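Local structure of activated BY transcription factor SSRB (Salmonella enterica, 2WNW) at residues 65-70 with 357-362; 58-63 with 124-129. The protein is an O-glycosyl hydrolase family 30 protein, also called SrfJ, with a TIM-barrel domain and a beta-sandwich domain. One frame throughout, in Å; residues are numbered along the deposited sequence.

Both contacts lie in the TIM-barrel part of the chain, on the same side of its centre, with their own centres about 12 Å apart. Contact 1 sets helix 65-76 against a small three-stranded sheet that begins with strand 332-336, the continuation of the eighth barrel strand, and contact 2 sets the preceding helix 54-61 against helix 124-133. Their segments alternate along the sequence, and Met63, between the two consecutive helices, ties them together. Its methyl CE packs 3.3 Å from CD1 of Leu361, while CE of Lys68 approaches O of Met63 at 3.3 Å and O of Phe60 at 3.4 Å. The two contacts thus form one continuous packed region.

Contact 1 (65-70 with 357-362); sequences EKTKAQ and QNDVLR
The carboxylate of Asp359 and the amide of Gln70 are the flat groups here, and each meets the opposite segment differently. Thr67 OG1 donates to Asp359 OD1 over 2.8 Å, arriving on the syn side but 33° out of the carboxylate plane. Above the plane of the Gln70 amide sits a methyl group, with CD2 of Leu361 3.6 Å from CD and 3.4 Å from OE1. This is apolar contact against a polar group.

Asp359 is held by more than the threonine: OD1 also bonds to Tyr354 OH and OD2 to Ser64 OG, so both carboxylate oxygens have partners that fix its rotation. Ser64 OG bonds to Thr67 OG1 as well, linking the entrance of the helix to its first turn and to the aspartate. With OG1 anti to the carbonyl carbon (chi1 -62°), the hydroxyl of Thr67 faces the carboxylate and its methyl CG2 is left to pack 4.1 Å from Leu361 CD1. The hydrophobic side is completed by Ile352, Tyr354 and Met63 against Leu361.

Strand 360-363 pairs antiparallel with strand 352-355, and on this hairpin two successive residues, Asp359 and Val360, stand opposite the single residue Asp355. Helix 65-76, the second helix between the first and second barrel strands, is therefore fastened to a beta hairpin carrying a G1 beta bulge.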
loop_
_atom_site.group_PDB
_atom_site.type_symbol
_atom_site.label_atom_id
_atom_site.label_comp_id
_atom_site.label_asym_id
_atom_site.label_seq_id
_atom_site.Cartn_x
_atom_site.Cartn_y
_atom_site.Cartn_z
ATOM N N GLU A 65 42.092 -15.310 -11.716
ATOM C CA GLU A 65 41.380 -15.211 -12.980
ATOM C C GLU A 65 40.172 -16.142 -12.998
ATOM O O GLU A 65 39.146 -15.833 -13.612
ATOM C CB GLU A 65 42.315 -15.528 -14.149
ATOM C CG GLU A 65 42.117 -14.587 -15.327
ATOM C CD GLU A 65 42.364 -13.128 -14.959
ATOM O OE1 GLU A 65 42.039 -12.244 -15.776
ATOM O OE2 GLU A 65 42.891 -12.861 -13.858
ATOM N N LYS A 66 40.294 -17.276 -12.316
ATOM C CA LYS A 66 39.206 -18.244 -12.241
ATOM C C LYS A 66 38.025 -17.616 -11.504
ATOM O O LYS A 66 36.885 -17.673 -11.964
ATOM C CB LYS A 66 39.672 -19.498 -11.496
ATOM C CG LYS A 66 38.632 -20.602 -11.399
ATOM C CD LYS A 66 39.207 -21.834 -10.706
ATOM C CE LYS A 66 38.204 -22.982 -10.662
ATOM N NZ LYS A 66 38.795 -24.211 -10.043
ATOM N N THR A 67 38.312 -17.007 -10.359
ATOM C CA THR A 67 37.273 -16.375 -9.562
ATOM C C THR A 67 36.639 -15.187 -10.283
ATOM O O THR A 67 35.425 -14.990 -10.202
ATOM C CB THR A 67 37.825 -15.921 -8.195
ATOM O OG1 THR A 67 38.273 -17.069 -7.461
ATOM C CG2 THR A 67 36.745 -15.207 -7.392
ATOM N N LYS A 68 37.448 -14.398 -10.988
ATOM C CA LYS A 68 36.917 -13.249 -11.720
ATOM C C LYS A 68 35.827 -13.711 -12.683
ATOM O O LYS A 68 34.771 -13.089 -12.787
ATOM C CB LYS A 68 38.019 -12.539 -12.518
ATOM C CG LYS A 68 39.049 -11.794 -11.683
ATOM C CD LYS A 68 39.998 -11.004 -12.578
ATOM C CE LYS A 68 41.039 -10.246 -11.767
ATOM N NZ LYS A 68 41.956 -9.452 -12.635
ATOM N N ALA A 69 36.093 -14.807 -13.385
ATOM C CA ALA A 69 35.141 -15.359 -14.345
ATOM C C ALA A 69 33.852 -15.803 -13.656
ATOM O O ALA A 69 32.755 -15.508 -14.130
ATOM C CB ALA A 69 35.773 -16.540 -15.086
ATOM N N GLN A 70 33.989 -16.524 -12.546
ATOM C CA GLN A 70 32.826 -16.993 -11.796
ATOM C C GLN A 70 32.004 -15.805 -11.294
ATOM O O GLN A 70 30.776 -15.788 -11.413
ATOM C CB GLN A 70 33.269 -17.848 -10.602
ATOM C CG GLN A 70 32.181 -18.038 -9.545
ATOM C CD GLN A 70 32.655 -18.812 -8.329
ATOM O OE1 GLN A 70 33.730 -18.548 -7.789
ATOM N NE2 GLN A 70 31.845 -19.765 -7.881
ATOM N N GLN A 357 42.881 -14.087 0.599
ATOM C CA GLN A 357 43.833 -15.055 1.139
ATOM C C GLN A 357 43.551 -16.484 0.693
ATOM O O GLN A 357 44.455 -17.191 0.252
ATOM C CB GLN A 357 43.843 -15.005 2.666
ATOM C CG GLN A 357 44.411 -13.728 3.252
ATOM C CD GLN A 357 44.632 -13.834 4.749
ATOM O OE1 GLN A 357 45.051 -12.873 5.397
ATOM N NE2 GLN A 357 44.353 -15.010 5.308
ATOM N N ASN A 358 42.297 -16.907 0.810
ATOM C CA ASN A 358 41.919 -18.262 0.425
ATOM C C ASN A 358 41.249 -18.308 -0.938
ATOM O O ASN A 358 40.862 -19.378 -1.414
ATOM C CB ASN A 358 40.986 -18.856 1.479
ATOM C CG ASN A 358 41.575 -18.790 2.872
ATOM O OD1 ASN A 358 42.702 -19.226 3.099
ATOM N ND2 ASN A 358 40.813 -18.245 3.814
ATOM N N ASP A 359 41.120 -17.142 -1.564
ATOM C CA ASP A 359 40.494 -17.034 -2.878
ATOM C C ASP A 359 39.118 -17.687 -2.851
ATOM O O ASP A 359 38.784 -18.503 -3.709
ATOM C CB ASP A 359 41.387 -17.690 -3.939
ATOM C CG ASP A 359 40.846 -17.522 -5.349
ATOM O OD1 ASP A 359 40.296 -16.442 -5.659
ATOM O OD2 ASP A 359 40.985 -18.468 -6.154
ATOM N N VAL A 360 38.324 -17.308 -1.851
ATOM C CA VAL A 360 36.977 -17.840 -1.678
ATOM C C VAL A 360 35.902 -16.769 -1.863
ATOM O O VAL A 360 35.951 -15.705 -1.241
ATOM C CB VAL A 360 36.804 -18.468 -0.278
ATOM C CG1 VAL A 360 35.361 -18.916 -0.080
ATOM C CG2 VAL A 360 37.749 -19.652 -0.120
ATOM N N LEU A 361 34.936 -17.076 -2.724
ATOM C CA LEU A 361 33.816 -16.193 -3.034
ATOM C C LEU A 361 32.630 -16.628 -2.171
ATOM O O LEU A 361 32.358 -17.821 -2.045
ATOM C CB LEU A 361 33.466 -16.328 -4.522
ATOM C CG LEU A 361 32.707 -15.210 -5.232
ATOM C CD1 LEU A 361 33.507 -13.927 -5.151
ATOM C CD2 LEU A 361 32.483 -15.584 -6.688
ATOM N N ARG A 362 31.926 -15.665 -1.583
ATOM C CA ARG A 362 30.786 -15.964 -0.715
ATOM C C ARG A 362 29.523 -15.193 -1.104
ATOM O O ARG A 362 29.563 -13.976 -1.293
ATOM C CB ARG A 362 31.159 -15.634 0.732
ATOM C CG ARG A 362 30.000 -15.586 1.709
ATOM C CD ARG A 362 30.210 -14.457 2.712
ATOM N NE ARG A 362 31.535 -14.508 3.326
ATOM C CZ ARG A 362 32.080 -13.513 4.019
ATOM N NH1 ARG A 362 31.416 -12.377 4.189
ATOM N NH2 ARG A 362 33.289 -13.651 4.546
#

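Contact 2 (58-63 with 124-129); sequences VVFNSM and IPLISG
Just ahead of Pro125 and Leu126, which meet Asn61 and Phe60, the carbonyl oxygen of Ile124 is gripped by two groups of Ser128. The backbone N and the hydroxyl OG each donate to it over 2.8 Å, from opposite faces of the carbonyl plane; the hydroxyl stands 38° out of that plane. Between the segments, polar contact runs through a water. It lies 2.9 Å from OD1 of Asn61 and accepts from N of Leu126 at 3.1 Å, an amide in the first turn of its helix. The other end of the Asn61 amide, ND2, bonds to O of Ala121, so the group is held from both ends while OD1 also brushes CB of Pro125.

Apolar packing centres on Phe60. Its CG is anti to the backbone N (chi1 171°), which carries the ring toward the other helix, where Leu126 covers one face. Methyl CD2 stands 4.2 Å from the ring centroid and only 13° off the normal, a CH-pi contact, and CG of Leu126 comes to 3.6 Å from CG of Phe60, so the leucine packs over the root of the ring as well.

Helix 54-61, which follows the first barrel strand, thus rests against helix 124-133, which leads into the third. Lys68 and Leu72 of helix 65-76 and Leu334 of strand 332-336 also touch Phe60, while Phe52 packs on Leu126 and Ile127.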
loop_
_atom_site.group_PDB
_atom_site.type_symbol
_atom_site.label_atom_id
_atom_site.label_comp_id
_atom_site.label_asym_id
_atom_site.label_seq_id
_atom_site.Cartn_x
_atom_site.Cartn_y
_atom_site.Cartn_z
ATOM N N VAL A 58 38.784 -2.792 -6.610
ATOM C CA VAL A 58 40.038 -3.246 -6.016
ATOM C C VAL A 58 39.903 -4.694 -5.546
ATOM O O VAL A 58 40.829 -5.494 -5.693
ATOM C CB VAL A 58 40.444 -2.332 -4.831
ATOM C CG1 VAL A 58 41.535 -2.989 -3.998
ATOM C CG2 VAL A 58 40.937 -0.989 -5.372
ATOM N N VAL A 59 38.745 -5.033 -4.992
ATOM C CA VAL A 59 38.505 -6.396 -4.532
ATOM C C VAL A 59 38.451 -7.321 -5.743
ATOM O O VAL A 59 39.014 -8.419 -5.726
ATOM C CB VAL A 59 37.180 -6.489 -3.745
ATOM C CG1 VAL A 59 36.864 -7.943 -3.401
ATOM C CG2 VAL A 59 37.288 -5.656 -2.476
ATOM N N PHE A 60 37.782 -6.869 -6.799
ATOM C CA PHE A 60 37.671 -7.651 -8.025
ATOM C C PHE A 60 39.058 -7.914 -8.616
ATOM O O PHE A 60 39.371 -9.033 -9.022
ATOM C CB PHE A 60 36.833 -6.902 -9.062
ATOM C CG PHE A 60 36.845 -7.540 -10.426
ATOM C CD1 PHE A 60 36.145 -8.717 -10.664
ATOM C CD2 PHE A 60 37.566 -6.967 -11.469
ATOM C CE1 PHE A 60 36.159 -9.316 -11.922
ATOM C CE2 PHE A 60 37.589 -7.559 -12.736
ATOM C CZ PHE A 60 36.884 -8.734 -12.961
ATOM N N ASN A 61 39.880 -6.871 -8.673
ATOM C CA ASN A 61 41.225 -6.998 -9.222
ATOM C C ASN A 61 42.080 -7.996 -8.434
ATOM O O ASN A 61 43.012 -8.581 -8.982
ATOM C CB ASN A 61 41.931 -5.636 -9.241
ATOM C CG ASN A 61 41.339 -4.671 -10.259
ATOM O OD1 ASN A 61 40.586 -5.064 -11.152
ATOM N ND2 ASN A 61 41.701 -3.398 -10.140
ATOM N N SER A 62 41.762 -8.194 -7.157
ATOM C CA SER A 62 42.530 -9.110 -6.317
ATOM C C SER A 62 42.123 -10.571 -6.476
ATOM O O SER A 62 42.754 -11.457 -5.897
ATOM C CB SER A 62 42.402 -8.710 -4.844
ATOM O OG SER A 62 41.134 -9.079 -4.325
ATOM N N MET A 63 41.075 -10.829 -7.253
ATOM C CA MET A 63 40.603 -12.198 -7.462
ATOM C C MET A 63 41.454 -12.934 -8.488
ATOM O O MET A 63 42.027 -12.319 -9.393
ATOM C CB MET A 63 39.160 -12.209 -7.973
ATOM C CG MET A 63 38.147 -11.472 -7.121
ATOM S SD MET A 63 36.546 -11.470 -7.952
ATOM C CE MET A 63 35.458 -11.706 -6.549
ATOM N N ILE A 124 37.409 0.711 -14.315
ATOM C CA ILE A 124 37.194 0.267 -15.684
ATOM C C ILE A 124 37.362 -1.230 -15.951
ATOM O O ILE A 124 36.608 -1.802 -16.741
ATOM C CB ILE A 124 38.055 1.112 -16.655
ATOM C CG1 ILE A 124 37.599 2.576 -16.560
ATOM C CG2 ILE A 124 37.909 0.607 -18.086
ATOM C CD1 ILE A 124 38.254 3.514 -17.550
ATOM N N PRO A 125 38.342 -1.890 -15.309
ATOM C CA PRO A 125 38.496 -3.330 -15.563
ATOM C C PRO A 125 37.237 -4.115 -15.171
ATOM O O PRO A 125 36.752 -4.954 -15.931
ATOM C CB PRO A 125 39.704 -3.699 -14.706
ATOM C CG PRO A 125 40.536 -2.456 -14.773
ATOM C CD PRO A 125 39.494 -1.370 -14.551
ATOM N N LEU A 126 36.711 -3.834 -13.983
ATOM C CA LEU A 126 35.505 -4.508 -13.497
ATOM C C LEU A 126 34.323 -4.209 -14.424
ATOM O O LEU A 126 33.639 -5.122 -14.896
ATOM C CB LEU A 126 35.161 -4.022 -12.085
ATOM C CG LEU A 126 34.424 -4.958 -11.118
ATOM C CD1 LEU A 126 33.804 -4.111 -10.017
ATOM C CD2 LEU A 126 33.359 -5.773 -11.830
ATOM N N ILE A 127 34.086 -2.924 -14.678
ATOM C CA ILE A 127 32.982 -2.504 -15.539
ATOM C C ILE A 127 33.079 -3.121 -16.931
ATOM O O ILE A 127 32.085 -3.608 -17.472
ATOM C CB ILE A 127 32.937 -0.966 -15.681
ATOM C CG1 ILE A 127 32.733 -0.323 -14.308
ATOM C CG2 ILE A 127 31.802 -0.563 -16.609
ATOM C CD1 ILE A 127 32.898 1.181 -14.308
ATOM N N SER A 128 34.275 -3.100 -17.510
ATOM C CA SER A 128 34.475 -3.668 -18.839
ATOM C C SER A 128 34.177 -5.162 -18.838
ATOM O O SER A 128 33.596 -5.691 -19.787
ATOM C CB SER A 128 35.907 -3.423 -19.312
ATOM O OG SER A 128 36.151 -2.035 -19.450
ATOM N N GLY A 129 34.575 -5.840 -17.766
ATOM C CA GLY A 129 34.324 -7.265 -17.666
ATOM C C GLY A 129 32.836 -7.562 -17.654
ATOM O O GLY A 129 32.374 -8.507 -18.300
HETATM O O HOH W 1 38.537 -3.056 -11.580
#